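Local atomic coordinates of 450aa long hypothetical fmu protein (Pyrococcus horikoshii, PDB entry 2YXL), a protein that probably methylates carbon 5 of cytosine in RNA with S-adenosyl-L-methionine as methyl donor, like the bacterial Fmu/RsmB enzymes. Residues A[205-211]-A[222-228]. Residues are numbered along the deposited sequence; the frame is centred on the assembly and turned at random.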
ATOM      1  N   LEU A 205      21.301  -6.172   9.580  1.00 46.22           N
ATOM      2  CA  LEU A 205      20.132  -5.567  10.223  1.00 46.15           C
ATOM      3  C   LEU A 205      20.176  -5.729  11.741  1.00 46.21           C
ATOM      4  O   LEU A 205      19.874  -4.789  12.481  1.00 46.24           O
ATOM      5  CB  LEU A 205      18.834  -6.160   9.668  1.00 46.15           C
ATOM      6  CG  LEU A 205      18.429  -5.819   8.230  1.00 45.99           C
ATOM      7  CD1 LEU A 205      17.339  -6.765   7.761  1.00 45.62           C
ATOM      8  CD2 LEU A 205      17.980  -4.367   8.104  1.00 45.85           C
ATOM      9  N   GLU A 206      20.560  -6.920  12.198  1.00 46.18           N
ATOM     10  CA  GLU A 206      20.703  -7.195  13.628  1.00 46.21           C
ATOM     11  C   GLU A 206      21.949  -6.530  14.219  1.00 46.09           C
ATOM     12  O   GLU A 206      22.115  -6.489  15.441  1.00 46.08           O
ATOM     13  CB  GLU A 206      20.698  -8.702  13.903  1.00 46.22           C
ATOM     14  CG  GLU A 206      19.335  -9.359  13.685  1.00 46.40           C
ATOM     15  CD  GLU A 206      19.315 -10.843  14.020  1.00 46.48           C
ATOM     16  OE1 GLU A 206      18.223 -11.358  14.344  1.00 46.86           O
ATOM     17  OE2 GLU A 206      20.379 -11.498  13.959  1.00 47.00           O
ATOM     18  N   GLU A 207      22.814  -6.008  13.348  1.00 45.98           N
ATOM     19  CA  GLU A 207      23.957  -5.195  13.768  1.00 45.87           C
ATOM     20  C   GLU A 207      23.454  -3.845  14.280  1.00 45.71           C
ATOM     21  O   GLU A 207      24.030  -3.266  15.203  1.00 45.71           O
ATOM     22  CB  GLU A 207      24.939  -4.996  12.613  1.00 45.90           C
ATOM     23  CG  GLU A 207      26.406  -5.020  13.024  1.00 46.02           C
ATOM     24  CD  GLU A 207      26.939  -6.431  13.240  1.00 46.28           C
ATOM     25  OE1 GLU A 207      26.427  -7.372  12.598  1.00 46.50           O
ATOM     26  OE2 GLU A 207      27.878  -6.595  14.049  1.00 46.34           O
ATOM     27  N   ASP A 208      22.380  -3.352  13.661  1.00 45.51           N
ATOM     28  CA  ASP A 208      21.587  -2.250  14.200  1.00 45.28           C
ATOM     29  C   ASP A 208      20.645  -2.797  15.272  1.00 45.07           C
ATOM     30  O   ASP A 208      20.722  -3.971  15.637  1.00 45.07           O
ATOM     31  CB  ASP A 208      20.765  -1.584  13.090  1.00 45.38           C
ATOM     32  CG  ASP A 208      21.566  -0.591  12.268  1.00 45.57           C
ATOM     33  OD1 ASP A 208      21.296  -0.487  11.053  1.00 45.86           O
ATOM     34  OD2 ASP A 208      22.450   0.096  12.826  1.00 45.92           O
ATOM     35  N   GLY A 209      19.749  -1.950  15.770  1.00 44.84           N
ATOM     36  CA  GLY A 209      18.728  -2.391  16.715  1.00 44.56           C
ATOM     37  C   GLY A 209      17.455  -2.816  16.006  1.00 44.32           C
ATOM     38  O   GLY A 209      16.358  -2.417  16.401  1.00 44.44           O
ATOM     39  N   VAL A 210      17.600  -3.629  14.961  1.00 43.97           N
ATOM     40  CA  VAL A 210      16.464  -4.033  14.135  1.00 43.65           C
ATOM     41  C   VAL A 210      16.070  -5.483  14.396  1.00 43.40           C
ATOM     42  O   VAL A 210      16.866  -6.403  14.205  1.00 43.39           O
ATOM     43  CB  VAL A 210      16.733  -3.809  12.620  1.00 43.67           C
ATOM     44  CG1 VAL A 210      15.511  -4.177  11.792  1.00 43.60           C
ATOM     45  CG2 VAL A 210      17.131  -2.364  12.348  1.00 43.56           C
ATOM     46  N   GLU A 211      14.831  -5.664  14.843  1.00 43.10           N
ATOM     47  CA  GLU A 211      14.247  -6.978  15.070  1.00 42.93           C
ATOM     48  C   GLU A 211      13.787  -7.556  13.728  1.00 42.76           C
ATOM     49  O   GLU A 211      13.018  -6.920  12.998  1.00 42.63           O
ATOM     50  CB  GLU A 211      13.074  -6.848  16.039  1.00 42.86           C
ATOM     51  CG  GLU A 211      12.525  -8.157  16.584  1.00 43.11           C
ATOM     52  CD  GLU A 211      11.510  -7.946  17.704  1.00 43.42           C
ATOM     53  OE1 GLU A 211      10.883  -8.940  18.130  1.00 44.32           O
ATOM     54  OE2 GLU A 211      11.340  -6.793  18.166  1.00 43.57           O
ATOM     55  N   LEU A 222      11.803 -10.771   4.505  1.00 40.63           N
ATOM     56  CA  LEU A 222      12.046 -10.509   5.916  1.00 40.93           C
ATOM     57  C   LEU A 222      11.065  -9.484   6.440  1.00 41.37           C
ATOM     58  O   LEU A 222      10.793  -8.476   5.785  1.00 41.47           O
ATOM     59  CB  LEU A 222      13.475 -10.000   6.142  1.00 40.74           C
ATOM     60  CG  LEU A 222      14.662 -10.774   5.561  1.00 40.35           C
ATOM     61  CD1 LEU A 222      15.924  -9.942   5.697  1.00 40.06           C
ATOM     62  CD2 LEU A 222      14.830 -12.139   6.221  1.00 39.48           C
ATOM     63  N   LYS A 223      10.530  -9.745   7.626  1.00 41.91           N
ATOM     64  CA  LYS A 223       9.755  -8.740   8.336  1.00 42.55           C
ATOM     65  C   LYS A 223      10.661  -8.074   9.364  1.00 42.46           C
ATOM     66  O   LYS A 223      11.286  -8.748  10.185  1.00 42.58           O
ATOM     67  CB  LYS A 223       8.503  -9.350   8.970  1.00 42.59           C
ATOM     68  CG  LYS A 223       7.492  -9.847   7.935  1.00 43.40           C
ATOM     69  CD  LYS A 223       6.301 -10.569   8.569  1.00 43.67           C
ATOM     70  CE  LYS A 223       5.212 -10.886   7.522  1.00 44.98           C
ATOM     71  NZ  LYS A 223       5.595 -11.978   6.557  1.00 46.83           N
ATOM     72  N   ILE A 224      10.767  -6.752   9.276  1.00 42.54           N
ATOM     73  CA  ILE A 224      11.581  -5.975  10.206  1.00 42.56           C
ATOM     74  C   ILE A 224      10.708  -5.012  11.003  1.00 42.73           C
ATOM     75  O   ILE A 224       9.771  -4.421  10.465  1.00 42.80           O
ATOM     76  CB  ILE A 224      12.760  -5.235   9.504  1.00 42.50           C
ATOM     77  CG1 ILE A 224      12.257  -4.171   8.518  1.00 42.67           C
ATOM     78  CG2 ILE A 224      13.687  -6.236   8.812  1.00 42.32           C
ATOM     79  CD1 ILE A 224      13.323  -3.181   8.061  1.00 42.52           C
ATOM     80  N   LYS A 225      11.009  -4.876  12.291  1.00 42.96           N
ATOM     81  CA  LYS A 225      10.234  -4.017  13.176  1.00 43.21           C
ATOM     82  C   LYS A 225      10.724  -2.577  13.056  1.00 43.36           C
ATOM     83  O   LYS A 225      11.873  -2.273  13.387  1.00 43.48           O
ATOM     84  CB  LYS A 225      10.328  -4.508  14.627  1.00 43.20           C
ATOM     85  CG  LYS A 225       9.225  -3.988  15.547  1.00 43.27           C
ATOM     86  CD  LYS A 225       9.288  -4.661  16.911  1.00 43.37           C
ATOM     87  CE  LYS A 225       7.958  -4.598  17.651  1.00 43.66           C
ATOM     88  NZ  LYS A 225       7.672  -3.251  18.220  1.00 44.03           N
ATOM     89  N   GLY A 226       9.844  -1.700  12.574  1.00 43.39           N
ATOM     90  CA  GLY A 226      10.152  -0.280  12.420  1.00 43.47           C
ATOM     91  C   GLY A 226      10.426   0.419  13.744  1.00 43.55           C
ATOM     92  O   GLY A 226      10.243  -0.178  14.807  1.00 43.60           O
ATOM     93  N   PRO A 227      10.869   1.692  13.692  1.00 43.54           N
ATOM     94  CA  PRO A 227      11.117   2.451  12.467  1.00 43.53           C
ATOM     95  C   PRO A 227      12.477   2.141  11.840  1.00 43.48           C
ATOM     96  O   PRO A 227      13.440   1.849  12.550  1.00 43.59           O
ATOM     97  CB  PRO A 227      11.062   3.901  12.941  1.00 43.51           C
ATOM     98  CG  PRO A 227      11.499   3.851  14.362  1.00 43.61           C
ATOM     99  CD  PRO A 227      11.155   2.487  14.901  1.00 43.51           C
ATOM    100  N   TYR A 228      12.535   2.201  10.513  1.00 43.39           N
ATOM    101  CA  TYR A 228      13.760   1.923   9.777  1.00 43.24           C
ATOM    102  C   TYR A 228      13.977   2.945   8.667  1.00 43.14           C
ATOM    103  O   TYR A 228      13.150   3.081   7.761  1.00 43.16           O
ATOM    104  CB  TYR A 228      13.719   0.507   9.201  1.00 43.33           C
ATOM    105  CG  TYR A 228      15.010   0.057   8.556  1.00 43.42           C
ATOM    106  CD1 TYR A 228      16.073  -0.401   9.331  1.00 43.56           C
ATOM    107  CD2 TYR A 228      15.163   0.078   7.168  1.00 43.23           C
ATOM    108  CE1 TYR A 228      17.261  -0.820   8.746  1.00 43.67           C
ATOM    109  CE2 TYR A 228      16.346  -0.340   6.572  1.00 43.43           C
ATOM    110  CZ  TYR A 228      17.391  -0.789   7.367  1.00 43.63           C
ATOM    111  OH  TYR A 228      18.567  -1.208   6.791  1.00 43.75           O
TER
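Val-210 straddles two side chains of the strand and the turn beyond it, CG1 packing on CB of Ile-224 at 3.7 Å and CG2 meeting the edge of the Tyr-228 ring, close to its plane. The setting is the ferredoxin-like domain of the RsmB/NOP family, where a helix packs on one face of an antiparallel sheet and the chain leaving that helix enters the sheet as its outermost strand, 212-214. Apolar side chains of the helix end and the following turn hold this connection against the neighbouring strand 221-225. In Val-210, CG1 is anti to the backbone N (chi1 -177°) and CG2 anti to the carbonyl carbon, which sends CG1 to Ile-224 and CG2 to the Tyr-228 ring. Leu-205, on the last turn of helix 198-207, divides its branches likewise: CD1 lies 3.8 Å from CG2 of Ile-224 and also touches CD1 of Leu-222, while CD2 rests obliquely against the phenol end of Tyr-228, 3.7 Å from CE1. Ile-224 thus touches both Val-210 and Leu-205, and its own CD1 lies over one face of the Tyr-228 ring, offset toward the rim. The Tyr-228 hydroxyl and OG of Ser-233 share a hydrogen bond, and Phe-230 adds an edge-to-face contact. On the other face of the strand, Glu-211 and Lys-225 run side by side, OE2 of Glu-211 approaching the aliphatic CD of Lys-225. The chi4 bend (-75°) leaves NZ of Lys-225 5.1 Å from that OE2, and NZ instead forms a salt bridge with Glu-185. One backbone hydrogen bond joins the two segments here: N of Lys-225 donates to O of Glu-211 over 3.0 Å, in the carbonyl plane, and the same oxygen receives a CA-H contact from Ile-224 at 3.3 Å.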